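Local coordinates for MlnE (Bacillus amyloliquefaciens subsp. plantarum, PDB 5D2E), which binds NADP as the N-terminal B-type ketoreductase part of a macrolactin polyketide synthase, and probably reduces beta-keto groups of the growing chain, at residues I60-D66 and P83-S89; V228-E232 and Y245-Y250; I187-S193 and A422-C427. One frame throughout, in Å; residues are numbered along the deposited sequence.

Contact 1: I60-D66 and P83-S89; sequences ILFFCED and PFIYVTS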
loop_
_atom_site.group_PDB
_atom_site.type_symbol
_atom_site.label_atom_id
_atom_site.label_comp_id
_atom_site.label_asym_id
_atom_site.label_seq_id
_atom_site.Cartn_x
_atom_site.Cartn_y
_atom_site.Cartn_z
ATOM N N ILE A 60 -26.230 -9.808 -10.882
ATOM C CA ILE A 60 -24.810 -9.542 -11.020
ATOM C C ILE A 60 -24.629 -8.136 -11.643
ATOM O O ILE A 60 -25.322 -7.791 -12.642
ATOM C CB ILE A 60 -24.213 -10.564 -11.971
ATOM C CG1 ILE A 60 -24.386 -11.953 -11.401
ATOM C CG2 ILE A 60 -22.746 -10.216 -12.300
ATOM C CD1 ILE A 60 -24.149 -13.029 -12.468
ATOM N N LEU A 61 -23.732 -7.330 -11.088
ATOM C CA LEU A 61 -23.473 -5.984 -11.558
ATOM C C LEU A 61 -22.001 -5.936 -11.958
ATOM O O LEU A 61 -21.142 -6.225 -11.146
ATOM C CB LEU A 61 -23.760 -4.985 -10.437
ATOM C CG LEU A 61 -23.371 -3.557 -10.716
ATOM C CD1 LEU A 61 -24.125 -2.990 -11.905
ATOM C CD2 LEU A 61 -23.690 -2.726 -9.466
ATOM N N PHE A 62 -21.717 -5.547 -13.199
ATOM C CA PHE A 62 -20.394 -5.602 -13.777
ATOM C C PHE A 62 -20.058 -4.266 -14.291
ATOM O O PHE A 62 -20.782 -3.743 -15.156
ATOM C CB PHE A 62 -20.470 -6.620 -14.969
ATOM C CG PHE A 62 -19.137 -7.166 -15.453
ATOM C CD1 PHE A 62 -18.203 -6.342 -16.033
ATOM C CD2 PHE A 62 -18.835 -8.502 -15.322
ATOM C CE1 PHE A 62 -16.982 -6.808 -16.484
ATOM C CE2 PHE A 62 -17.587 -9.007 -15.775
ATOM C CZ PHE A 62 -16.670 -8.138 -16.347
ATOM N N PHE A 63 -18.930 -3.709 -13.830
ATOM C CA PHE A 63 -18.424 -2.427 -14.251
ATOM C C PHE A 63 -17.222 -2.705 -15.147
ATOM O O PHE A 63 -16.307 -3.442 -14.741
ATOM C CB PHE A 63 -17.928 -1.614 -13.046
ATOM C CG PHE A 63 -19.004 -1.156 -12.074
ATOM C CD1 PHE A 63 -19.816 -0.103 -12.374
ATOM C CD2 PHE A 63 -19.161 -1.775 -10.841
ATOM C CE1 PHE A 63 -20.769 0.334 -11.500
ATOM C CE2 PHE A 63 -20.144 -1.362 -9.944
ATOM C CZ PHE A 63 -20.935 -0.271 -10.282
ATOM N N CYS A 64 -17.183 -2.078 -16.329
ATOM C CA CYS A 64 -16.101 -2.311 -17.298
ATOM C C CYS A 64 -15.940 -1.033 -18.048
ATOM O O CYS A 64 -16.890 -0.283 -18.217
ATOM C CB CYS A 64 -16.466 -3.483 -18.251
ATOM S SG CYS A 64 -15.038 -4.098 -19.246
ATOM N N GLU A 65 -14.759 -0.773 -18.547
ATOM C CA GLU A 65 -14.526 0.485 -19.233
ATOM C C GLU A 65 -15.302 0.522 -20.568
ATOM O O GLU A 65 -15.811 1.569 -20.964
ATOM C CB GLU A 65 -13.011 0.731 -19.413
ATOM C CG GLU A 65 -12.603 2.178 -19.638
ATOM C CD GLU A 65 -12.930 3.143 -18.476
ATOM O OE1 GLU A 65 -12.486 3.015 -17.279
ATOM O OE2 GLU A 65 -13.623 4.109 -18.813
ATOM N N ASP A 66 -15.490 -0.630 -21.176
ATOM C CA ASP A 66 -16.084 -0.695 -22.496
ATOM C C ASP A 66 -16.814 -1.972 -22.617
ATOM O O ASP A 66 -16.945 -2.769 -21.637
ATOM C CB ASP A 66 -14.966 -0.550 -23.580
ATOM C CG ASP A 66 -13.929 -1.660 -23.522
ATOM O OD1 ASP A 66 -14.158 -2.772 -22.984
ATOM O OD2 ASP A 66 -12.820 -1.389 -23.999
ATOM N N PRO A 83 -30.895 -11.241 -13.315
ATOM C CA PRO A 83 -30.372 -10.233 -14.237
ATOM C C PRO A 83 -28.848 -10.082 -14.241
ATOM O O PRO A 83 -28.225 -10.190 -13.194
ATOM C CB PRO A 83 -30.979 -8.942 -13.748
ATOM C CG PRO A 83 -32.124 -9.319 -12.864
ATOM C CD PRO A 83 -31.954 -10.725 -12.423
ATOM N N PHE A 84 -28.304 -9.730 -15.405
ATOM C CA PHE A 84 -26.915 -9.299 -15.533
ATOM C C PHE A 84 -26.889 -7.844 -15.938
ATOM O O PHE A 84 -27.462 -7.439 -16.966
ATOM C CB PHE A 84 -26.215 -10.219 -16.527
ATOM C CG PHE A 84 -24.793 -9.862 -16.811
ATOM C CD1 PHE A 84 -23.808 -10.072 -15.864
ATOM C CD2 PHE A 84 -24.433 -9.305 -18.030
ATOM C CE1 PHE A 84 -22.503 -9.751 -16.142
ATOM C CE2 PHE A 84 -23.115 -9.026 -18.313
ATOM C CZ PHE A 84 -22.156 -9.238 -17.370
ATOM N N ILE A 85 -26.327 -6.995 -15.071
ATOM C CA ILE A 85 -26.277 -5.563 -15.328
ATOM C C ILE A 85 -24.859 -5.181 -15.752
ATOM O O ILE A 85 -23.878 -5.468 -15.026
ATOM C CB ILE A 85 -26.664 -4.787 -14.053
ATOM C CG1 ILE A 85 -28.004 -5.319 -13.482
ATOM C CG2 ILE A 85 -26.696 -3.303 -14.339
ATOM C CD1 ILE A 85 -29.238 -5.186 -14.396
ATOM N N TYR A 86 -24.721 -4.529 -16.874
ATOM C CA TYR A 86 -23.385 -4.232 -17.436
ATOM C C TYR A 86 -23.235 -2.774 -17.690
ATOM O O TYR A 86 -23.970 -2.137 -18.457
ATOM C CB TYR A 86 -23.140 -5.054 -18.685
ATOM C CG TYR A 86 -21.753 -5.054 -19.219
ATOM C CD1 TYR A 86 -21.343 -4.094 -20.107
ATOM C CD2 TYR A 86 -20.856 -6.070 -18.913
ATOM C CE1 TYR A 86 -20.050 -4.127 -20.631
ATOM C CE2 TYR A 86 -19.585 -6.117 -19.454
ATOM C CZ TYR A 86 -19.167 -5.128 -20.278
ATOM O OH TYR A 86 -17.904 -5.133 -20.877
ATOM N N VAL A 87 -22.313 -2.176 -16.961
ATOM C CA VAL A 87 -22.122 -0.752 -16.963
ATOM C C VAL A 87 -20.779 -0.367 -17.543
ATOM O O VAL A 87 -19.732 -0.822 -17.075
ATOM C CB VAL A 87 -22.183 -0.213 -15.520
ATOM C CG1 VAL A 87 -22.191 1.330 -15.514
ATOM C CG2 VAL A 87 -23.366 -0.812 -14.774
ATOM N N THR A 88 -20.811 0.534 -18.502
ATOM C CA THR A 88 -19.623 1.023 -19.132
ATOM C C THR A 88 -19.438 2.493 -18.965
ATOM O O THR A 88 -20.288 3.220 -18.492
ATOM C CB THR A 88 -19.633 0.706 -20.664
ATOM O OG1 THR A 88 -20.719 1.389 -21.272
ATOM C CG2 THR A 88 -19.773 -0.703 -20.924
ATOM N N SER A 89 -18.266 2.949 -19.341
ATOM C CA SER A 89 -17.915 4.333 -19.282
ATOM C C SER A 89 -18.595 5.212 -20.336
ATOM O O SER A 89 -18.656 4.846 -21.505
ATOM C CB SER A 89 -16.403 4.449 -19.470
ATOM O OG SER A 89 -16.066 5.768 -19.281
HETATM O O HOH W 1 -17.368 2.703 -22.883
#

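Contact 2: V228-E232 and Y245-Y250; sequences VISFE and YEPRHY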
loop_
_atom_site.group_PDB
_atom_site.type_symbol
_atom_site.label_atom_id
_atom_site.label_comp_id
_atom_site.label_asym_id
_atom_site.label_seq_id
_atom_site.Cartn_x
_atom_site.Cartn_y
_atom_site.Cartn_z
ATOM N N VAL A 228 -11.914 -17.037 -14.474
ATOM C CA VAL A 228 -11.437 -16.562 -13.142
ATOM C C VAL A 228 -12.568 -16.012 -12.308
ATOM O O VAL A 228 -12.695 -16.341 -11.129
ATOM C CB VAL A 228 -10.336 -15.509 -13.287
ATOM C CG1 VAL A 228 -10.068 -14.828 -11.948
ATOM C CG2 VAL A 228 -9.093 -16.165 -13.806
ATOM N N ILE A 229 -13.462 -15.243 -12.945
ATOM C CA ILE A 229 -14.655 -14.740 -12.215
ATOM C C ILE A 229 -15.497 -15.891 -11.663
ATOM O O ILE A 229 -15.871 -15.906 -10.473
ATOM C CB ILE A 229 -15.475 -13.791 -13.114
ATOM C CG1 ILE A 229 -14.646 -12.535 -13.412
ATOM C CG2 ILE A 229 -16.776 -13.420 -12.510
ATOM C CD1 ILE A 229 -15.184 -11.673 -14.544
ATOM N N SER A 230 -15.793 -16.872 -12.521
ATOM C CA SER A 230 -16.556 -18.014 -12.033
ATOM C C SER A 230 -15.871 -18.792 -10.915
ATOM O O SER A 230 -16.521 -19.347 -10.032
ATOM C CB SER A 230 -16.893 -18.948 -13.205
ATOM O OG SER A 230 -17.802 -18.301 -14.140
ATOM N N PHE A 231 -14.549 -18.912 -11.011
ATOM C CA PHE A 231 -13.784 -19.593 -10.023
ATOM C C PHE A 231 -13.904 -18.840 -8.699
ATOM O O PHE A 231 -14.091 -19.436 -7.630
ATOM C CB PHE A 231 -12.326 -19.695 -10.493
ATOM C CG PHE A 231 -11.428 -20.441 -9.533
ATOM C CD1 PHE A 231 -11.333 -21.855 -9.602
ATOM C CD2 PHE A 231 -10.644 -19.754 -8.602
ATOM C CE1 PHE A 231 -10.489 -22.545 -8.736
ATOM C CE2 PHE A 231 -9.826 -20.457 -7.706
ATOM C CZ PHE A 231 -9.762 -21.856 -7.773
ATOM N N GLU A 232 -13.785 -17.521 -8.764
ATOM C CA GLU A 232 -13.915 -16.695 -7.545
ATOM C C GLU A 232 -15.313 -16.878 -6.935
ATOM O O GLU A 232 -15.483 -17.018 -5.696
ATOM C CB GLU A 232 -13.647 -15.206 -7.875
ATOM C CG GLU A 232 -12.175 -14.894 -8.083
ATOM C CD GLU A 232 -11.433 -14.728 -6.765
ATOM O OE1 GLU A 232 -12.132 -14.601 -5.738
ATOM O OE2 GLU A 232 -10.193 -14.699 -6.774
ATOM N N TYR A 245 -3.623 -14.438 -10.585
ATOM C CA TYR A 245 -3.926 -15.458 -11.574
ATOM C C TYR A 245 -3.087 -15.306 -12.797
ATOM O O TYR A 245 -2.935 -14.212 -13.329
ATOM C CB TYR A 245 -5.393 -15.345 -12.007
ATOM C CG TYR A 245 -6.374 -15.744 -10.941
ATOM C CD1 TYR A 245 -6.755 -17.065 -10.752
ATOM C CD2 TYR A 245 -6.918 -14.783 -10.096
ATOM C CE1 TYR A 245 -7.633 -17.422 -9.726
ATOM C CE2 TYR A 245 -7.811 -15.132 -9.078
ATOM C CZ TYR A 245 -8.154 -16.439 -8.913
ATOM O OH TYR A 245 -9.031 -16.720 -7.943
ATOM N N GLU A 246 -2.455 -16.401 -13.200
ATOM C CA GLU A 246 -1.947 -16.508 -14.565
ATOM C C GLU A 246 -2.963 -17.397 -15.253
ATOM O O GLU A 246 -3.767 -18.041 -14.585
ATOM C CB GLU A 246 -0.553 -17.166 -14.556
ATOM C CG GLU A 246 0.513 -16.280 -13.946
ATOM C CD GLU A 246 1.848 -16.945 -13.718
ATOM O OE1 GLU A 246 2.026 -18.048 -14.226
ATOM O OE2 GLU A 246 2.693 -16.312 -13.071
ATOM N N PRO A 247 -2.860 -17.551 -16.575
ATOM C CA PRO A 247 -3.844 -18.428 -17.222
ATOM C C PRO A 247 -3.844 -19.887 -16.782
ATOM O O PRO A 247 -4.912 -20.474 -16.656
ATOM C CB PRO A 247 -3.506 -18.265 -18.692
ATOM C CG PRO A 247 -2.909 -16.878 -18.760
ATOM C CD PRO A 247 -2.027 -16.835 -17.554
ATOM N N ARG A 248 -2.695 -20.434 -16.393
ATOM C CA ARG A 248 -2.630 -21.867 -15.957
ATOM C C ARG A 248 -2.342 -22.154 -14.457
ATOM O O ARG A 248 -2.404 -23.273 -14.001
ATOM C CB ARG A 248 -1.593 -22.580 -16.836
ATOM C CG ARG A 248 -2.032 -22.649 -18.291
ATOM C CD ARG A 248 -1.184 -23.632 -19.098
ATOM N NE ARG A 248 -1.978 -23.905 -20.284
ATOM C CZ ARG A 248 -2.700 -25.010 -20.526
ATOM N NH1 ARG A 248 -2.691 -26.070 -19.723
ATOM N NH2 ARG A 248 -3.400 -25.058 -21.640
ATOM N N HIS A 249 -2.020 -21.112 -13.715
ATOM C CA HIS A 249 -1.576 -21.202 -12.321
ATOM C C HIS A 249 -2.061 -19.964 -11.564
ATOM O O HIS A 249 -2.253 -18.930 -12.151
ATOM C CB HIS A 249 -0.071 -21.222 -12.238
ATOM C CG HIS A 249 0.559 -22.419 -12.879
ATOM N ND1 HIS A 249 0.981 -22.425 -14.195
ATOM C CD2 HIS A 249 0.774 -23.669 -12.401
ATOM C CE1 HIS A 249 1.472 -23.626 -14.476
ATOM N NE2 HIS A 249 1.364 -24.386 -13.401
ATOM N N TYR A 250 -2.244 -20.097 -10.256
ATOM C CA TYR A 250 -2.527 -18.965 -9.438
ATOM C C TYR A 250 -1.761 -19.058 -8.128
ATOM O O TYR A 250 -1.318 -20.143 -7.700
ATOM C CB TYR A 250 -4.021 -18.778 -9.219
ATOM C CG TYR A 250 -4.730 -19.855 -8.401
ATOM C CD1 TYR A 250 -5.254 -20.982 -9.018
ATOM C CD2 TYR A 250 -4.822 -19.749 -7.021
ATOM C CE1 TYR A 250 -5.891 -21.958 -8.272
ATOM C CE2 TYR A 250 -5.437 -20.727 -6.259
ATOM C CZ TYR A 250 -5.979 -21.825 -6.912
ATOM O OH TYR A 250 -6.602 -22.787 -6.180
#

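Contact 3: I187-S193 and A422-C427; sequences IYNAVES and AFANGC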
loop_
_atom_site.group_PDB
_atom_site.type_symbol
_atom_site.label_atom_id
_atom_site.label_comp_id
_atom_site.label_asym_id
_atom_site.label_seq_id
_atom_site.Cartn_x
_atom_site.Cartn_y
_atom_site.Cartn_z
ATOM N N ILE A 187 -0.117 0.703 -8.008
ATOM C CA ILE A 187 -1.402 1.317 -7.670
ATOM C C ILE A 187 -2.509 0.268 -7.638
ATOM O O ILE A 187 -3.188 0.050 -6.591
ATOM C CB ILE A 187 -1.721 2.480 -8.600
ATOM C CG1 ILE A 187 -0.779 3.610 -8.324
ATOM C CG2 ILE A 187 -3.144 2.968 -8.454
ATOM C CD1 ILE A 187 -0.907 4.813 -9.240
ATOM N N TYR A 188 -2.632 -0.507 -8.714
ATOM C CA TYR A 188 -3.742 -1.422 -8.726
ATOM C C TYR A 188 -3.605 -2.516 -7.668
ATOM O O TYR A 188 -4.593 -2.937 -7.079
ATOM C CB TYR A 188 -3.935 -2.029 -10.105
ATOM C CG TYR A 188 -4.265 -1.095 -11.204
ATOM C CD1 TYR A 188 -4.982 0.032 -10.985
ATOM C CD2 TYR A 188 -3.945 -1.400 -12.531
ATOM C CE1 TYR A 188 -5.335 0.883 -12.022
ATOM C CE2 TYR A 188 -4.303 -0.577 -13.563
ATOM C CZ TYR A 188 -5.022 0.560 -13.335
ATOM O OH TYR A 188 -5.436 1.402 -14.365
ATOM N N ASN A 189 -2.372 -2.957 -7.404
ATOM C CA ASN A 189 -2.107 -3.998 -6.400
ATOM C C ASN A 189 -2.454 -3.492 -4.946
ATOM O O ASN A 189 -2.965 -4.225 -4.113
ATOM C CB ASN A 189 -0.605 -4.363 -6.505
ATOM C CG ASN A 189 -0.154 -5.280 -5.400
ATOM O OD1 ASN A 189 0.572 -4.845 -4.501
ATOM N ND2 ASN A 189 -0.603 -6.490 -5.428
ATOM N N ALA A 190 -2.299 -2.199 -4.737
ATOM C CA ALA A 190 -2.569 -1.585 -3.402
ATOM C C ALA A 190 -4.050 -1.564 -3.020
ATOM O O ALA A 190 -4.407 -1.467 -1.842
ATOM C CB ALA A 190 -1.945 -0.211 -3.296
ATOM N N VAL A 191 -4.939 -1.712 -3.993
ATOM C CA VAL A 191 -6.355 -1.767 -3.705
ATOM C C VAL A 191 -6.764 -2.815 -2.720
ATOM O O VAL A 191 -7.686 -2.574 -1.983
ATOM C CB VAL A 191 -7.150 -1.916 -5.014
ATOM C CG1 VAL A 191 -8.613 -2.171 -4.779
ATOM C CG2 VAL A 191 -6.931 -0.693 -5.904
ATOM N N GLU A 192 -6.055 -3.930 -2.666
ATOM C CA GLU A 192 -6.327 -4.961 -1.731
ATOM C C GLU A 192 -6.384 -4.406 -0.281
ATOM O O GLU A 192 -7.256 -4.797 0.475
ATOM C CB GLU A 192 -5.251 -6.029 -1.797
ATOM C CG GLU A 192 -5.445 -7.149 -0.784
ATOM C CD GLU A 192 -4.136 -7.880 -0.430
ATOM O OE1 GLU A 192 -3.033 -7.427 -0.843
ATOM O OE2 GLU A 192 -4.223 -8.916 0.270
ATOM N N SER A 193 -5.443 -3.518 0.061
ATOM C CA SER A 193 -5.349 -2.907 1.415
ATOM C C SER A 193 -6.592 -2.060 1.678
ATOM O O SER A 193 -7.153 -2.137 2.718
ATOM C CB SER A 193 -4.143 -2.006 1.472
ATOM O OG SER A 193 -2.956 -2.699 1.215
ATOM N N ALA A 422 -4.173 2.828 4.480
ATOM C CA ALA A 422 -3.779 1.462 4.218
ATOM C C ALA A 422 -3.388 1.328 2.739
ATOM O O ALA A 422 -2.326 0.783 2.435
ATOM C CB ALA A 422 -4.894 0.517 4.581
ATOM N N PHE A 423 -4.207 1.902 1.842
ATOM C CA PHE A 423 -3.915 1.907 0.410
ATOM C C PHE A 423 -2.575 2.602 0.112
ATOM O O PHE A 423 -1.745 2.078 -0.645
ATOM C CB PHE A 423 -5.049 2.600 -0.351
ATOM C CG PHE A 423 -4.736 2.865 -1.790
ATOM C CD1 PHE A 423 -4.948 1.866 -2.727
ATOM C CD2 PHE A 423 -4.163 4.022 -2.187
ATOM C CE1 PHE A 423 -4.680 2.055 -4.053
ATOM C CE2 PHE A 423 -3.799 4.208 -3.523
ATOM C CZ PHE A 423 -4.092 3.223 -4.455
ATOM N N ALA A 424 -2.404 3.816 0.648
ATOM C CA ALA A 424 -1.221 4.597 0.380
ATOM C C ALA A 424 0.080 3.818 0.788
ATOM O O ALA A 424 1.066 3.768 0.044
ATOM C CB ALA A 424 -1.300 5.929 1.046
ATOM N N ASN A 425 0.045 3.165 1.934
ATOM C CA ASN A 425 1.172 2.438 2.388
ATOM C C ASN A 425 1.366 1.207 1.493
ATOM O O ASN A 425 2.488 0.881 1.114
ATOM C CB ASN A 425 1.017 2.075 3.846
ATOM C CG ASN A 425 1.338 3.292 4.753
ATOM O OD1 ASN A 425 2.478 3.716 4.828
ATOM N ND2 ASN A 425 0.307 3.890 5.343
ATOM N N GLY A 426 0.255 0.566 1.104
ATOM C CA GLY A 426 0.320 -0.632 0.272
ATOM C C GLY A 426 0.906 -0.300 -1.090
ATOM O O GLY A 426 1.590 -1.143 -1.705
ATOM N N CYS A 427 0.685 0.928 -1.543
ATOM C CA CYS A 427 1.271 1.405 -2.768
ATOM C C CYS A 427 2.827 1.469 -2.712
ATOM O O CYS A 427 3.482 0.983 -3.631
ATOM C CB CYS A 427 0.628 2.684 -3.160
ATOM S SG CYS A 427 1.211 3.235 -4.737
#

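Contact 1: I60-D66 and P83-S89
Strands 60-64 and 84-89 run side by side in the same direction, their axes 4.8 Å apart at closest and only 17° from parallel. Bridged pairs run from Ile60 with Phe84 to Phe63 with Val87, and the amides show the stagger expected of parallel strands. Ile60 O accepts from Ile85 N at 2.7 Å, Ile85 O from Phe62 N at 2.8 Å, Phe62 O from Val87 N at 2.8 Å and Val87 O from Cys64 N at 2.9 Å. Leu61 and Phe63 direct their backbone bonds to strand 127-133 instead, so 60-64 is an interior strand. Past Cys64 the partner shifts by one residue: Ser89 N donates to Glu65 O at 3.3 Å, and water 1 joins Glu65 O to Ser89 O.

One sheet face carries an aromatic cluster. The rings of Phe62 and Tyr86 lie nearly parallel but slid apart, and Phe84 meets Phe62 obliquely. Tyr86 OH reaches along the strand to donate to Asp66 O at 2.7 Å, tying the departing chain to its neighbour. On the other face Leu61 CD1 touches Ile85 CG2 at 3.6 Å and Val87 CG2 at 3.7 Å. Met73 of helix 70-76, which connects the two strands, packs on Phe62 and Phe84, completing a beta-alpha-beta unit of the Rossmann-like architecture.

Contact 2: V228-E232 and Y245-Y250
In Rossmann-like folds helices pack on the faces of a central sheet; here helix 222-233 lies against Tyr245 at the end of strand 242-245 and against the start of the antiparallel strand 249-257. The tight turn between these strands is closed by Glu246 N donating to His249 O at 2.7 Å. Tyr245 is the centrepiece, its ring extended from the sheet onto the helix. Val228, one turn before Glu232, places CG1 over a face of that ring, 3.7 Å from its centroid and close to the normal, a well-formed CH-pi contact. Phe231 packs against both tyrosines: its CD2 lies 3.5 Å from Tyr245 OH, while its CZ lies 3.7 Å from Tyr250 OH, both hydroxyls near the plane of the Phe231 ring. The Phe231 and Tyr250 rings meet obliquely, and His45 of strand 35-46 stacks on Tyr250, extending the aromatic packing across the sheet. The polar tip of Tyr245 is also satisfied in this buried setting, for its OH donates to Glu232 OE2 at 2.6 Å.

Contact 3: I187-S193 and A422-C427
How closely two helices can approach depends on what stands between them, and these two approach very closely: the axes of 187-193 and 422-427 pass 7.4 Å apart, their directions 136° from one another. One bump is the methyl of Ala190. It presses into the backbone of the other helix, with Ala190 CB 3.6 Å from Gly426 C and 3.4 Å from Cys427 N. Gly426 supplies a hollow: a beta carbon there would point at the opposing helix and clash with Ser193 OG. The larger bump, the ring of Phe423, goes the other way, into a depression lined by Ile187, Ala190 and Val191. Phe423 CD1 comes within 3.5 Å of Ala190 O, and Phe423 CE1 lies 3.6 Å from both Ile187 O and Ala190 CB.

The pairing joins the two Rossmann-like halves of the ketoreductase, since helix 419-437 belongs to the KR domain and carries Tyr421, which binds NADP(+), just before the segment. On the far side of that helix from Ala190, Asn425 OD1 is hydrogen-bonded to Lys384 NZ, another residue that binds NADP(+). Helix 186-201 is kinked where it packs: Glu192 N and Ser193 N lack the usual bond to the residue four back, Ser193 N donating to Ala190 O at 3.0 Å instead. At the kink, Ser193 CB lies 3.5 Å from Ala422 O, and its hydroxyl is hydrogen-bonded to Ala411 O.

How the contacts relate
Short-range and long-range contacts combine: two close short spans of chain, one a long span. Contacts 1 and 2 have centres 20 Å apart, reach the same sheet and touch, Phe62 CE2 lying 3.8 Å from Ile229 CD1, so the aromatic cluster of the first adjoins the helix of the second. Contact 3 bridges 229 residues, and contact 2 is nested within the loop it closes. Its centre is 24 Å from that of contact 1 and 21 Å from that of contact 2, and it touches neither. Of the three it alone approaches the cofactor: the side chain of Ala422 is about 10 Å from bound NADP, whereas contacts 1 and 2 lie away from the binding site.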